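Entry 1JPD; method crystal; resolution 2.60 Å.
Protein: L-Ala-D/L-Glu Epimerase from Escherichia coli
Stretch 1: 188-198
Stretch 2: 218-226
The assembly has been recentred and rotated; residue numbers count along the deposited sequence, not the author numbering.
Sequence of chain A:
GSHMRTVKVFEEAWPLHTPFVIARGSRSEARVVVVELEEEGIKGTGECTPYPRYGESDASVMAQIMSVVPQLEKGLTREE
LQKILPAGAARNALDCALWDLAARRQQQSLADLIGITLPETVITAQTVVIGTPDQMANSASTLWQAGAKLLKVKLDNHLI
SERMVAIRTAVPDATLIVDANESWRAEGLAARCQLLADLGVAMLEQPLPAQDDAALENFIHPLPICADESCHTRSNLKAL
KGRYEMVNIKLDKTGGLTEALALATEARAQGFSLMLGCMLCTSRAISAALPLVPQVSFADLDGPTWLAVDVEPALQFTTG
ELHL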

# COMPACT_ATOMS: atom_id res chain seq x y z
N GLY A 188 5.13 14.24 24.06
CA GLY A 188 5.28 15.32 23.10
C GLY A 188 4.62 15.08 21.76
O GLY A 188 4.73 15.90 20.85
N LEU A 189 3.91 13.96 21.64
CA LEU A 189 3.25 13.64 20.39
C LEU A 189 2.22 14.70 19.97
O LEU A 189 2.08 15.02 18.79
CB LEU A 189 2.58 12.27 20.50
CG LEU A 189 1.72 11.90 19.30
CD1 LEU A 189 2.59 11.83 18.06
CD2 LEU A 189 1.04 10.57 19.56
N ALA A 190 1.50 15.24 20.96
CA ALA A 190 0.48 16.25 20.70
C ALA A 190 1.08 17.55 20.16
O ALA A 190 0.62 18.08 19.15
CB ALA A 190 -0.31 16.53 21.97
N ALA A 191 2.08 18.09 20.85
CA ALA A 191 2.71 19.32 20.40
C ALA A 191 3.23 19.17 18.95
O ALA A 191 3.17 20.12 18.16
CB ALA A 191 3.84 19.67 21.34
N ARG A 192 3.74 17.98 18.64
CA ARG A 192 4.27 17.69 17.31
C ARG A 192 3.17 17.70 16.29
O ARG A 192 3.32 18.33 15.25
CB ARG A 192 4.99 16.35 17.23
CG ARG A 192 6.38 16.42 17.78
CD ARG A 192 7.05 15.06 17.70
NE ARG A 192 8.44 15.09 18.15
CZ ARG A 192 9.29 14.08 18.02
NH1 ARG A 192 8.91 12.94 17.45
NH2 ARG A 192 10.54 14.21 18.46
N CYS A 193 2.07 17.02 16.59
CA CYS A 193 0.95 17.01 15.65
C CYS A 193 0.51 18.45 15.47
O CYS A 193 0.16 18.86 14.36
CB CYS A 193 -0.21 16.16 16.17
SG CYS A 193 0.12 14.40 16.32
N GLN A 194 0.56 19.22 16.54
CA GLN A 194 0.15 20.62 16.48
C GLN A 194 1.02 21.42 15.52
O GLN A 194 0.53 22.29 14.81
CB GLN A 194 0.17 21.27 17.87
CG GLN A 194 -0.61 22.57 17.90
CD GLN A 194 -2.05 22.37 17.44
OE1 GLN A 194 -2.82 21.63 18.07
NE2 GLN A 194 -2.42 23.03 16.34
N LEU A 195 2.32 21.13 15.51
CA LEU A 195 3.23 21.81 14.60
C LEU A 195 2.92 21.41 13.16
O LEU A 195 2.94 22.25 12.27
CB LEU A 195 4.68 21.44 14.91
CG LEU A 195 5.63 21.97 13.84
CD1 LEU A 195 5.52 23.49 13.79
CD2 LEU A 195 7.05 21.55 14.14
N LEU A 196 2.65 20.13 12.92
CA LEU A 196 2.32 19.68 11.58
C LEU A 196 1.08 20.41 11.11
O LEU A 196 0.97 20.77 9.93
CB LEU A 196 2.09 18.16 11.55
CG LEU A 196 3.33 17.33 11.90
CD1 LEU A 196 3.03 15.84 11.69
CD2 LEU A 196 4.50 17.78 11.02
N ALA A 197 0.15 20.65 12.03
CA ALA A 197 -1.07 21.36 11.69
C ALA A 197 -0.76 22.83 11.38
O ALA A 197 -1.32 23.38 10.44
CB ALA A 197 -2.08 21.26 12.83
N ASP A 198 0.13 23.45 12.15
CA ASP A 198 0.48 24.84 11.88
C ASP A 198 1.07 25.00 10.47
O ASP A 198 0.98 26.08 9.88
CB ASP A 198 1.52 25.38 12.89
CG ASP A 198 0.99 25.47 14.31
OD1 ASP A 198 -0.25 25.55 14.50
OD2 ASP A 198 1.81 25.48 15.24
N ASN A 218 -5.38 10.03 23.94
CA ASN A 218 -5.21 11.04 24.97
C ASN A 218 -5.16 12.50 24.52
O ASN A 218 -4.76 13.36 25.29
CB ASN A 218 -3.95 10.74 25.78
CG ASN A 218 -3.90 9.32 26.30
OD1 ASN A 218 -4.94 8.72 26.60
ND2 ASN A 218 -2.70 8.77 26.42
N PHE A 219 -5.55 12.78 23.28
CA PHE A 219 -5.53 14.17 22.82
C PHE A 219 -6.32 14.34 21.54
O PHE A 219 -6.39 13.43 20.71
CB PHE A 219 -4.08 14.66 22.65
CG PHE A 219 -3.34 14.06 21.48
CD1 PHE A 219 -3.44 14.62 20.21
CD2 PHE A 219 -2.51 12.94 21.66
CE1 PHE A 219 -2.73 14.08 19.12
CE2 PHE A 219 -1.80 12.40 20.58
CZ PHE A 219 -1.91 12.97 19.31
N ILE A 220 -6.95 15.51 21.38
CA ILE A 220 -7.72 15.77 20.18
C ILE A 220 -6.74 16.00 19.03
O ILE A 220 -5.96 16.95 19.04
CB ILE A 220 -8.62 17.02 20.36
CG1 ILE A 220 -9.53 16.82 21.58
CG2 ILE A 220 -9.48 17.24 19.11
CD1 ILE A 220 -10.29 18.06 22.01
N HIS A 221 -6.78 15.11 18.05
CA HIS A 221 -5.89 15.18 16.90
C HIS A 221 -6.03 16.46 16.10
O HIS A 221 -7.12 16.78 15.62
CB HIS A 221 -6.12 13.97 15.98
CG HIS A 221 -5.88 12.65 16.66
ND1 HIS A 221 -6.11 11.44 16.04
CD2 HIS A 221 -5.42 12.35 17.90
CE1 HIS A 221 -5.81 10.46 16.87
NE2 HIS A 221 -5.39 10.98 18.00
N PRO A 222 -4.94 17.22 15.95
CA PRO A 222 -4.95 18.48 15.19
C PRO A 222 -4.97 18.25 13.68
O PRO A 222 -5.26 19.16 12.91
CB PRO A 222 -3.69 19.19 15.68
CG PRO A 222 -2.78 18.07 16.00
CD PRO A 222 -3.69 17.10 16.72
N LEU A 223 -4.62 17.03 13.25
CA LEU A 223 -4.64 16.68 11.83
C LEU A 223 -4.99 15.21 11.77
O LEU A 223 -4.84 14.49 12.76
CB LEU A 223 -3.28 16.90 11.15
CG LEU A 223 -2.13 15.92 11.41
CD1 LEU A 223 -0.99 16.22 10.44
CD2 LEU A 223 -1.66 16.03 12.84
N PRO A 224 -5.47 14.75 10.62
CA PRO A 224 -5.82 13.33 10.51
C PRO A 224 -4.57 12.50 10.77
O PRO A 224 -3.47 12.85 10.33
CB PRO A 224 -6.31 13.20 9.07
CG PRO A 224 -6.76 14.59 8.71
CD PRO A 224 -5.70 15.45 9.34
N ILE A 225 -4.73 11.40 11.51
CA ILE A 225 -3.61 10.51 11.80
C ILE A 225 -3.95 9.15 11.21
O ILE A 225 -4.99 8.56 11.54
CB ILE A 225 -3.34 10.44 13.33
CG1 ILE A 225 -2.95 11.83 13.85
CG2 ILE A 225 -2.22 9.44 13.63
CD1 ILE A 225 -2.43 11.87 15.28
N CYS A 226 -3.09 8.65 10.33
CA CYS A 226 -3.33 7.37 9.64
C CYS A 226 -2.67 6.11 10.19
O CYS A 226 -1.51 6.12 10.60
CB CYS A 226 -2.94 7.50 8.16
SG CYS A 226 -3.52 6.15 7.10

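Packing of a helix (189-198) against a loop that leads into a strand at Ile225 and Cys226 in L-Ala-D/L-Glu epimerase. The two stretches run in the same general sense: the CA atoms of Ala190 and Phe219 lie 6.7 Å apart, those of Gln194 and Pro222 5.7 Å, and those of Ala197 and Leu223 5.9 Å. No hydrogen bond crosses between them; the contact, which buries 409 Å² in all, is made almost entirely of apolar side chains. Within the helix, i to i+4 hydrogen bonds run from Arg192 N to Gly188 O (3.2 Å) through to Asp198 N to Gln194 O (2.9 Å).

Gly188 occupies the N-cap position. Its phi/psi of 87/3° would jam a CB against the preceding carbonyl O, so the backbone itself calls for glycine. Leu189 (t, p) has its CA-to-CB bond sideways to the other stretch, yet the end of its side chain comes nearer, and CD2 meets the edge of the Phe219 ring, 3.5 Å from CE2. One residue on, the methyl of Ala190 lies over a face of that ring: CB is 4.1 Å from the centroid of Phe219, only 17° off the normal, a CH-pi contact in which C-H groups meet the pi cloud. Ala191 points away, and the guanidinium of Arg192 leads away to hydrogen bonds elsewhere in the structure.

Cys193 is the hub, touching four residues of the second stretch. Its CB packs 3.2 Å from Pro222 CG, a tight apposition, and 3.6 Å from Leu223 CD2. Rotamer m carries SG to 3.7 Å from Ile225 CD1 and 3.9 Å from Phe219 CZ; the sulfur approaches the aromatic ring obliquely, 5.0 Å from its centroid. This polarizable atom rests against both Phe219 and Ile225, which themselves meet, Phe219 CZ 4.2 Å from Ile225 CD1.

Gln194 starts away from the other stretch, but its t, p side chain folds back until OE1 lies 3.5 Å from Pro222 CB, a van der Waals contact from an otherwise exposed amide. Leu195 points away and takes no part. Leu196 turns toward the second stretch, and its CB rests 3.8 Å from Leu223 CD1; Leu223 thus packs against Cys193 and Leu196, about one turn apart. Ala197 closes the contact, its CB 3.9 Å from Pro222 CB and 3.8 Å from Pro222 O, while Asp198, beyond it, is out of reach.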